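Globin III, extracellular (Lumbricus terrestris, PDB 1X9F) probably binds and carries oxygen on its haem, as a globin subunit of the giant extracellular haemoglobin (erythrocruorin) of the earthworm. Local coordinates at residues 38-41 / 42-45; 48-51 / 52-55; 106-110 / 111-115. All coordinates share one frame; numbering follows the deposited sequence.

In the fold
All three contacts border the haem of a globin fold. Interactions 1 and 2 build one wall of the carbon monoxide pocket: Leu40 CD2 of 38-41 lies 3.9 Å from Phe54 CZ of 52-55, and Leu43 CD2 lies 4.0 Å from Val50 CG1. Interaction 3, at the corner before helix 110-127, meets a vinyl group of the same haem and the face opposite the carbon monoxide. It joins interaction 2 through a probable hydrogen bond of 3.2 Å between Glu49 OE2 and His112 NE2, and interaction 1 where Leu43 CD1 comes within 3.6 Å of His112 O. Centres of interactions 1 and 2 are about 10 Å apart, those of 2 and 3 about 11 Å.

Interaction 1 (38-41 / 42-45); sequences LLLT and KLAK. With CMO (carbon monoxide), chain S.
The carbon monoxide pocket of this globin fold takes part of its wall from helix 28-46, where Leu40 and Leu43, three residues apart, bring their methyls together (CD2 to CD2, 4.3 Å). It is a clear case of a helix lining a ligand site with one of its faces while its other faces serve the rest of the fold. Leu40 has CG anti to the carbonyl carbon (chi1 -64°), a turn that leads the branch out towards the ligand. Both of its ends arrive there: Leu40 CD1 and CD2 each stand 3.4 Å from the oxygen of carbon monoxide, so the ligand meets two methyls and no polar group from this residue. Phe67, His70 and Ile74 of helix 65-83 also touch Leu40. Leu43 takes the contrary turn, CG anti to the backbone N (chi1 179°), which sends CD2 towards Val50 and the haem, and CD1 towards helix 110-127.

Beneath these leucines the backbone is regular helix. Leu43 N gives its hydrogen to Leu39 O at 2.9 Å, and Ala44 N gives its own to Leu40 O at 2.8 Å. Lys42 N to Leu38 O and Lys45 N to Thr41 O continue the ladder, both at 3.0 Å. These i to i+4 bonds keep Leu40 and Leu43 on one side of the helix, about one turn apart.

The remaining faces have other neighbours. Leu39 packs on Phe116, Ile119 and Leu120 of helix 110-127, whereas Leu38 meets Thr5 of the neighbouring hemoglobin chain d1. Lys42 rests its CB on Leu38 O at 3.4 Å; beyond that its chain bends at both chi2 and chi4, and NZ ends in a salt bridge with Asp46 OD1.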
loop_
_atom_site.group_PDB
_atom_site.type_symbol
_atom_site.label_atom_id
_atom_site.label_comp_id
_atom_site.label_asym_id
_atom_site.label_seq_id
_atom_site.Cartn_x
_atom_site.Cartn_y
_atom_site.Cartn_z
ATOM N N LEU C 38 35.162 11.200 -15.740
ATOM C CA LEU C 38 35.413 9.892 -15.149
ATOM C C LEU C 38 35.633 8.828 -16.229
ATOM O O LEU C 38 36.633 8.104 -16.193
ATOM C CB LEU C 38 34.260 9.491 -14.228
ATOM C CG LEU C 38 34.321 8.043 -13.735
ATOM C CD1 LEU C 38 34.728 7.987 -12.271
ATOM C CD2 LEU C 38 32.981 7.362 -13.951
ATOM N N LEU C 39 34.711 8.753 -17.189
ATOM C CA LEU C 39 34.800 7.769 -18.276
ATOM C C LEU C 39 36.097 7.852 -19.076
ATOM O O LEU C 39 36.799 6.851 -19.223
ATOM C CB LEU C 39 33.591 7.871 -19.214
ATOM C CG LEU C 39 32.208 7.641 -18.597
ATOM C CD1 LEU C 39 31.110 8.062 -19.566
ATOM C CD2 LEU C 39 32.010 6.196 -18.137
ATOM N N LEU C 40 36.417 9.033 -19.594
ATOM C CA LEU C 40 37.607 9.182 -20.424
ATOM C C LEU C 40 38.881 8.989 -19.611
ATOM O O LEU C 40 39.832 8.347 -20.072
ATOM C CB LEU C 40 37.603 10.536 -21.129
ATOM C CG LEU C 40 36.461 10.723 -22.129
ATOM C CD1 LEU C 40 36.469 12.147 -22.663
ATOM C CD2 LEU C 40 36.559 9.723 -23.285
ATOM N N THR C 41 38.891 9.535 -18.398
ATOM C CA THR C 41 40.011 9.344 -17.478
ATOM C C THR C 41 40.321 7.859 -17.266
ATOM O O THR C 41 41.484 7.446 -17.343
ATOM C CB THR C 41 39.722 10.063 -16.141
ATOM O OG1 THR C 41 40.236 11.399 -16.210
ATOM C CG2 THR C 41 40.507 9.445 -14.978
ATOM N N LYS C 42 39.276 7.071 -17.012
ATOM C CA LYS C 42 39.399 5.627 -16.838
ATOM C C LYS C 42 39.879 4.980 -18.136
ATOM O O LYS C 42 40.701 4.058 -18.110
ATOM C CB LYS C 42 38.057 5.032 -16.385
ATOM C CG LYS C 42 38.053 3.523 -16.097
ATOM C CD LYS C 42 38.638 3.167 -14.727
ATOM C CE LYS C 42 38.461 1.676 -14.413
ATOM N NZ LYS C 42 39.136 0.781 -15.417
ATOM N N LEU C 43 39.378 5.479 -19.264
ATOM C CA LEU C 43 39.810 4.988 -20.566
ATOM C C LEU C 43 41.311 5.179 -20.753
ATOM O O LEU C 43 42.005 4.240 -21.147
ATOM C CB LEU C 43 39.031 5.652 -21.706
ATOM C CG LEU C 43 39.418 5.220 -23.129
ATOM C CD1 LEU C 43 39.005 3.765 -23.418
ATOM C CD2 LEU C 43 38.775 6.146 -24.149
ATOM N N ALA C 44 41.807 6.382 -20.462
ATOM C CA ALA C 44 43.234 6.687 -20.611
ATOM C C ALA C 44 44.100 5.885 -19.636
ATOM O O ALA C 44 45.208 5.466 -19.982
ATOM C CB ALA C 44 43.485 8.184 -20.453
ATOM N N LYS C 45 43.580 5.674 -18.428
ATOM C CA LYS C 45 44.233 4.838 -17.424
ATOM C C LYS C 45 44.499 3.433 -17.956
ATOM O O LYS C 45 45.588 2.893 -17.763
ATOM C CB LYS C 45 43.365 4.744 -16.164
ATOM C CG LYS C 45 44.057 4.091 -14.961
ATOM C CD LYS C 45 44.555 5.118 -13.935
ATOM C CE LYS C 45 45.523 6.150 -14.540
ATOM N NZ LYS C 45 45.905 7.203 -13.540
HETATM C C CMO S . 35.122 11.648 -27.053
HETATM O O CMO S . 35.356 11.579 -25.859
#

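Interaction 2 (48-51 / 52-55); sequences PEVN and DLFK. Unlike the reference sequence in segment 48-51: Glu49 (reference Asp). With HEM (protoporphyrin IX containing Fe), chain R.
With CG1 anti to its backbone N (chi1 164°), Val50 holds out one methyl to Phe54, whose own CG is anti to the carbonyl carbon (chi1 -69°); the two side chains therefore run side by side in the same direction. Val50 CG1 meets the ring at its edge, in the ring plane, 3.5 Å from Phe54 CE1. The other branch, CG2, turns to Leu53 and lies 3.9 Å from its CD1.

This is the short C helix, 50-53, and the start of the CD corner, where globins characteristically place a phenylalanine against the haem. The backbone leaves the helix at Phe54, where Phe54 N bonds to Val50 O at 3.3 Å and only weakly to Asn51 O. Asp52 N likewise makes a weak bond, to Glu49 O.

At the far end of the ring Phe54 CZ reaches the haem bridge carbon CHD at 3.3 Å, and Phe54 CE2, on the side away from Val50, lies 3.5 Å from haem C2D. Leu53 adds a backbone contact, its O standing 3.4 Å from the haem methyl CMD. Phe54 also touches carbon monoxide and meets the ring of His70. Wedged between a valine methyl and the porphyrin, the phenyl group offers the ligand only carbon, so any polar interaction on this side of the pocket would have to come from another residue.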
loop_
_atom_site.group_PDB
_atom_site.type_symbol
_atom_site.label_atom_id
_atom_site.label_comp_id
_atom_site.label_asym_id
_atom_site.label_seq_id
_atom_site.Cartn_x
_atom_site.Cartn_y
_atom_site.Cartn_z
ATOM N N PRO C 48 47.050 3.715 -22.165
ATOM C CA PRO C 48 47.808 4.968 -21.989
ATOM C C PRO C 48 47.948 5.819 -23.254
ATOM O O PRO C 48 48.022 7.051 -23.162
ATOM C CB PRO C 48 49.188 4.480 -21.530
ATOM C CG PRO C 48 49.258 3.037 -21.973
ATOM C CD PRO C 48 47.841 2.538 -21.762
ATOM N N GLU C 49 47.979 5.167 -24.417
ATOM C CA GLU C 49 48.083 5.874 -25.692
ATOM C C GLU C 49 46.919 6.856 -25.887
ATOM O O GLU C 49 47.037 7.815 -26.655
ATOM C CB GLU C 49 48.170 4.890 -26.870
ATOM C CG GLU C 49 46.847 4.206 -27.197
ATOM C CD GLU C 49 46.859 3.425 -28.500
ATOM O OE1 GLU C 49 47.184 4.007 -29.561
ATOM O OE2 GLU C 49 46.513 2.216 -28.470
ATOM N N VAL C 50 45.811 6.614 -25.184
ATOM C CA VAL C 50 44.628 7.483 -25.246
ATOM C C VAL C 50 44.925 8.909 -24.770
ATOM O O VAL C 50 44.379 9.867 -25.321
ATOM C CB VAL C 50 43.408 6.864 -24.494
ATOM C CG1 VAL C 50 42.329 7.897 -24.218
ATOM C CG2 VAL C 50 42.820 5.712 -25.297
ATOM N N ASN C 51 45.793 9.049 -23.771
ATOM C CA ASN C 51 46.198 10.377 -23.313
ATOM C C ASN C 51 46.719 11.265 -24.434
ATOM O O ASN C 51 46.481 12.472 -24.428
ATOM C CB ASN C 51 47.240 10.280 -22.206
ATOM C CG ASN C 51 46.618 10.057 -20.853
ATOM O OD1 ASN C 51 45.830 10.876 -20.378
ATOM N ND2 ASN C 51 46.965 8.943 -20.219
ATOM N N ASP C 52 47.430 10.667 -25.387
ATOM C CA ASP C 52 47.951 11.406 -26.535
ATOM C C ASP C 52 46.818 11.880 -27.442
ATOM O O ASP C 52 46.849 13.011 -27.938
ATOM C CB ASP C 52 48.964 10.560 -27.325
ATOM C CG ASP C 52 50.168 10.144 -26.482
ATOM O OD1 ASP C 52 51.085 9.497 -27.035
ATOM O OD2 ASP C 52 50.286 10.410 -25.263
ATOM N N LEU C 53 45.821 11.018 -27.635
ATOM C CA LEU C 53 44.665 11.312 -28.490
ATOM C C LEU C 53 43.884 12.534 -28.012
ATOM O O LEU C 53 43.277 13.244 -28.817
ATOM C CB LEU C 53 43.750 10.084 -28.574
ATOM C CG LEU C 53 44.412 8.800 -29.084
ATOM C CD1 LEU C 53 43.618 7.573 -28.668
ATOM C CD2 LEU C 53 44.576 8.844 -30.590
ATOM N N PHE C 54 43.929 12.785 -26.706
ATOM C CA PHE C 54 43.196 13.891 -26.091
ATOM C C PHE C 54 44.071 15.094 -25.667
ATOM O O PHE C 54 43.656 15.908 -24.832
ATOM C CB PHE C 54 42.355 13.370 -24.911
ATOM C CG PHE C 54 41.205 12.485 -25.322
ATOM C CD1 PHE C 54 41.184 11.139 -24.979
ATOM C CD2 PHE C 54 40.143 13.001 -26.050
ATOM C CE1 PHE C 54 40.124 10.321 -25.353
ATOM C CE2 PHE C 54 39.092 12.190 -26.427
ATOM C CZ PHE C 54 39.082 10.847 -26.075
ATOM N N LYS C 55 45.265 15.215 -26.247
ATOM C CA LYS C 55 46.169 16.338 -25.961
ATOM C C LYS C 55 45.539 17.670 -26.363
ATOM O O LYS C 55 45.608 18.653 -25.620
ATOM C CB LYS C 55 47.505 16.133 -26.686
ATOM C CG LYS C 55 48.547 17.229 -26.469
ATOM C CD LYS C 55 49.876 16.863 -27.137
ATOM C CE LYS C 55 50.826 18.059 -27.206
ATOM N NZ LYS C 55 51.120 18.648 -25.853
HETATM C CHA HEM R . 35.800 13.958 -30.263
HETATM C CHB HEM R . 31.549 11.683 -29.370
HETATM C CHC HEM R . 33.920 7.691 -27.869
HETATM C CHD HEM R . 38.158 9.845 -29.104
HETATM C C1A HEM R . 34.356 13.705 -30.090
HETATM C C2A HEM R . 33.414 14.703 -30.336
HETATM C C3A HEM R . 32.118 14.066 -30.079
HETATM C C4A HEM R . 32.539 12.708 -29.698
HETATM C CMA HEM R . 30.727 14.638 -30.176
HETATM C CAA HEM R . 33.659 16.125 -30.763
HETATM C CBA HEM R . 33.438 16.258 -32.258
HETATM C CGA HEM R . 33.653 17.704 -32.615
HETATM O O1A HEM R . 32.716 18.510 -32.431
HETATM O O2A HEM R . 34.763 18.040 -33.078
HETATM C C1B HEM R . 31.836 10.345 -28.862
HETATM C C2B HEM R . 30.806 9.510 -28.446
HETATM C C3B HEM R . 31.517 8.438 -28.018
HETATM C C4B HEM R . 32.864 8.650 -28.215
HETATM C CMB HEM R . 29.310 9.726 -28.445
HETATM C CAB HEM R . 30.944 7.321 -27.560
HETATM C CBB HEM R . 30.059 6.399 -27.084
HETATM C C1C HEM R . 35.354 7.953 -28.076
HETATM C C2C HEM R . 36.319 7.020 -27.733
HETATM C C3C HEM R . 37.481 7.643 -28.106
HETATM C C4C HEM R . 37.161 8.888 -28.595
HETATM C CMC HEM R . 36.140 5.644 -27.142
HETATM C CAC HEM R . 38.847 7.095 -27.917
HETATM C CBC HEM R . 39.743 6.642 -28.889
HETATM C C1D HEM R . 37.896 11.220 -29.556
HETATM C C2D HEM R . 38.936 12.086 -29.884
HETATM C C3D HEM R . 38.316 13.268 -30.227
HETATM C C4D HEM R . 36.876 12.973 -30.042
HETATM C CMD HEM R . 40.416 11.779 -29.880
HETATM C CAD HEM R . 38.952 14.558 -30.671
HETATM C CBD HEM R . 39.303 15.346 -29.416
HETATM C CGD HEM R . 39.816 16.680 -29.878
HETATM O O1D HEM R . 41.039 16.815 -30.095
HETATM O O2D HEM R . 38.981 17.590 -30.031
HETATM N NA HEM R . 33.871 12.482 -29.730
HETATM N NB HEM R . 33.111 9.878 -28.740
HETATM N NC HEM R . 35.835 9.109 -28.619
HETATM N ND HEM R . 36.631 11.708 -29.627
HETATM FE FE HEM R . 34.866 10.789 -29.217
#

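Interaction 3 (106-110 / 111-115); sequences EGVQK and AHFKK. With HEM (protoporphyrin IX containing Fe), chain R.
Gln109 and His112 meet in the corner that leads into helix 110-127 of the globin fold, the FG corner, where Gln109 O takes the backbone N-H of His112 while Gln109 CG and a haem vinyl approach its imidazole. The backbone bond, 2.8 Å from His112 N to Gln109 O, has its donor 42° out of the carbonyl plane, so it misses the lone pairs. One residue on, Lys110 O receives Lys114 N at 3.1 Å, this time in the carbonyl plane. Ala111 O accepts from Lys115 N, and with these bonds the first turn of the helix is under way.

The imidazole is held from several sides. Gln109 CG lies between its own backbone N and carbonyl carbon (chi1 51°), which sets it over one face of the His112 ring, 3.6 Å from the centroid and 14° off the normal, a CH-pi contact. His112 NE2 is satisfied by Glu49 OE2, which ties the corner to segment 48-51. Gly107, with a positive phi, lets the loop turn where a CB would be jammed against the preceding carbonyl O.

Phe113 lays one face against the haem: the methyl CMC stands 3.7 Å above the ring plane, over its centre. At the edge, in plane, Val108 CG1 approaches Phe113 CE1 to 3.8 Å, while Leu144 and Ile147 of helix 133-148 pack on the same phenyl. With an alanine here the haem methyl would probably be left without the flat surface beneath it, and Val108 CG1 without its neighbour at the ring edge. Val108 in turn brings both its branches to the haem vinyl end: CG1 lies 3.5 Å and CG2 3.6 Å from haem CBC.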
loop_
_atom_site.group_PDB
_atom_site.type_symbol
_atom_site.label_atom_id
_atom_site.label_comp_id
_atom_site.label_asym_id
_atom_site.label_seq_id
_atom_site.Cartn_x
_atom_site.Cartn_y
_atom_site.Cartn_z
ATOM N N GLU C 106 43.911 10.377 -36.078
ATOM C CA GLU C 106 44.876 9.272 -36.090
ATOM C C GLU C 106 45.139 8.715 -34.689
ATOM O O GLU C 106 45.275 9.469 -33.722
ATOM C CB GLU C 106 46.196 9.709 -36.732
ATOM C CG GLU C 106 46.820 10.948 -36.101
ATOM C CD GLU C 106 48.338 10.947 -36.130
ATOM O OE1 GLU C 106 48.943 11.743 -35.381
ATOM O OE2 GLU C 106 48.935 10.155 -36.893
ATOM N N GLY C 107 45.211 7.391 -34.598
ATOM C CA GLY C 107 45.455 6.711 -33.331
ATOM C C GLY C 107 44.206 6.087 -32.743
ATOM O O GLY C 107 44.268 5.006 -32.154
ATOM N N VAL C 108 43.077 6.773 -32.896
ATOM C CA VAL C 108 41.795 6.287 -32.396
ATOM C C VAL C 108 41.463 4.981 -33.110
ATOM O O VAL C 108 41.384 4.948 -34.338
ATOM C CB VAL C 108 40.675 7.331 -32.620
ATOM C CG1 VAL C 108 39.297 6.742 -32.329
ATOM C CG2 VAL C 108 40.918 8.561 -31.759
ATOM N N GLN C 109 41.294 3.905 -32.352
ATOM C CA GLN C 109 41.078 2.597 -32.968
ATOM C C GLN C 109 39.949 1.802 -32.318
ATOM O O GLN C 109 39.566 2.071 -31.177
ATOM C CB GLN C 109 42.386 1.790 -33.001
ATOM C CG GLN C 109 43.099 1.708 -31.661
ATOM C CD GLN C 109 44.550 1.288 -31.787
ATOM O OE1 GLN C 109 45.399 2.071 -32.220
ATOM N NE2 GLN C 109 44.845 0.056 -31.389
ATOM N N LYS C 110 39.422 0.827 -33.055
ATOM C CA LYS C 110 38.303 0.015 -32.578
ATOM C C LYS C 110 38.465 -0.492 -31.145
ATOM O O LYS C 110 37.489 -0.536 -30.394
ATOM C CB LYS C 110 38.031 -1.151 -33.529
ATOM C CG LYS C 110 37.340 -0.723 -34.809
ATOM C CD LYS C 110 37.062 -1.899 -35.718
ATOM C CE LYS C 110 36.588 -1.412 -37.078
ATOM N NZ LYS C 110 36.234 -2.562 -37.965
ATOM N N ALA C 111 39.692 -0.858 -30.772
ATOM C CA ALA C 111 39.973 -1.411 -29.443
ATOM C C ALA C 111 39.604 -0.433 -28.334
ATOM O O ALA C 111 39.169 -0.840 -27.255
ATOM C CB ALA C 111 41.438 -1.817 -29.334
ATOM N N HIS C 112 39.782 0.856 -28.609
ATOM C CA HIS C 112 39.454 1.904 -27.656
ATOM C C HIS C 112 37.951 1.943 -27.383
ATOM O O HIS C 112 37.527 2.127 -26.241
ATOM C CB HIS C 112 39.883 3.268 -28.186
ATOM C CG HIS C 112 41.356 3.419 -28.416
ATOM N ND1 HIS C 112 41.865 4.380 -29.263
ATOM C CD2 HIS C 112 42.427 2.769 -27.900
ATOM C CE1 HIS C 112 43.183 4.316 -29.261
ATOM N NE2 HIS C 112 43.551 3.346 -28.444
ATOM N N PHE C 113 37.155 1.780 -28.438
ATOM C CA PHE C 113 35.703 1.783 -28.309
ATOM C C PHE C 113 35.167 0.547 -27.600
ATOM O O PHE C 113 34.115 0.610 -26.959
ATOM C CB PHE C 113 35.047 1.952 -29.674
ATOM C CG PHE C 113 34.940 3.379 -30.112
ATOM C CD1 PHE C 113 36.040 4.045 -30.638
ATOM C CD2 PHE C 113 33.734 4.065 -29.990
ATOM C CE1 PHE C 113 35.945 5.377 -31.041
ATOM C CE2 PHE C 113 33.628 5.390 -30.390
ATOM C CZ PHE C 113 34.738 6.049 -30.918
ATOM N N LYS C 114 35.879 -0.571 -27.708
ATOM C CA LYS C 114 35.477 -1.776 -26.990
ATOM C C LYS C 114 35.701 -1.613 -25.495
ATOM O O LYS C 114 34.908 -2.093 -24.684
ATOM C CB LYS C 114 36.221 -3.006 -27.500
ATOM C CG LYS C 114 35.839 -4.282 -26.764
ATOM C CD LYS C 114 36.512 -5.477 -27.392
ATOM C CE LYS C 114 36.172 -6.741 -26.633
ATOM N NZ LYS C 114 36.780 -7.943 -27.322
ATOM N N LYS C 115 36.781 -0.924 -25.146
ATOM C CA LYS C 115 37.098 -0.638 -23.761
ATOM C C LYS C 115 36.104 0.363 -23.188
ATOM O O LYS C 115 35.591 0.174 -22.086
ATOM C CB LYS C 115 38.516 -0.082 -23.660
ATOM C CG LYS C 115 39.384 -0.814 -22.667
ATOM C CD LYS C 115 38.731 -0.881 -21.303
ATOM C CE LYS C 115 39.494 -1.812 -20.378
ATOM N NZ LYS C 115 39.602 -3.201 -20.931
HETATM C CHA HEM R . 35.800 13.958 -30.263
HETATM C CHB HEM R . 31.549 11.683 -29.370
HETATM C CHC HEM R . 33.920 7.691 -27.869
HETATM C CHD HEM R . 38.158 9.845 -29.104
HETATM C C1A HEM R . 34.356 13.705 -30.090
HETATM C C2A HEM R . 33.414 14.703 -30.336
HETATM C C3A HEM R . 32.118 14.066 -30.079
HETATM C C4A HEM R . 32.539 12.708 -29.698
HETATM C CMA HEM R . 30.727 14.638 -30.176
HETATM C CAA HEM R . 33.659 16.125 -30.763
HETATM C CBA HEM R . 33.438 16.258 -32.258
HETATM C CGA HEM R . 33.653 17.704 -32.615
HETATM O O1A HEM R . 32.716 18.510 -32.431
HETATM O O2A HEM R . 34.763 18.040 -33.078
HETATM C C1B HEM R . 31.836 10.345 -28.862
HETATM C C2B HEM R . 30.806 9.510 -28.446
HETATM C C3B HEM R . 31.517 8.438 -28.018
HETATM C C4B HEM R . 32.864 8.650 -28.215
HETATM C CMB HEM R . 29.310 9.726 -28.445
HETATM C CAB HEM R . 30.944 7.321 -27.560
HETATM C CBB HEM R . 30.059 6.399 -27.084
HETATM C C1C HEM R . 35.354 7.953 -28.076
HETATM C C2C HEM R . 36.319 7.020 -27.733
HETATM C C3C HEM R . 37.481 7.643 -28.106
HETATM C C4C HEM R . 37.161 8.888 -28.595
HETATM C CMC HEM R . 36.140 5.644 -27.142
HETATM C CAC HEM R . 38.847 7.095 -27.917
HETATM C CBC HEM R . 39.743 6.642 -28.889
HETATM C C1D HEM R . 37.896 11.220 -29.556
HETATM C C2D HEM R . 38.936 12.086 -29.884
HETATM C C3D HEM R . 38.316 13.268 -30.227
HETATM C C4D HEM R . 36.876 12.973 -30.042
HETATM C CMD HEM R . 40.416 11.779 -29.880
HETATM C CAD HEM R . 38.952 14.558 -30.671
HETATM C CBD HEM R . 39.303 15.346 -29.416
HETATM C CGD HEM R . 39.816 16.680 -29.878
HETATM O O1D HEM R . 41.039 16.815 -30.095
HETATM O O2D HEM R . 38.981 17.590 -30.031
HETATM N NA HEM R . 33.871 12.482 -29.730
HETATM N NB HEM R . 33.111 9.878 -28.740
HETATM N NC HEM R . 35.835 9.109 -28.619
HETATM N ND HEM R . 36.631 11.708 -29.627
HETATM FE FE HEM R . 34.866 10.789 -29.217
#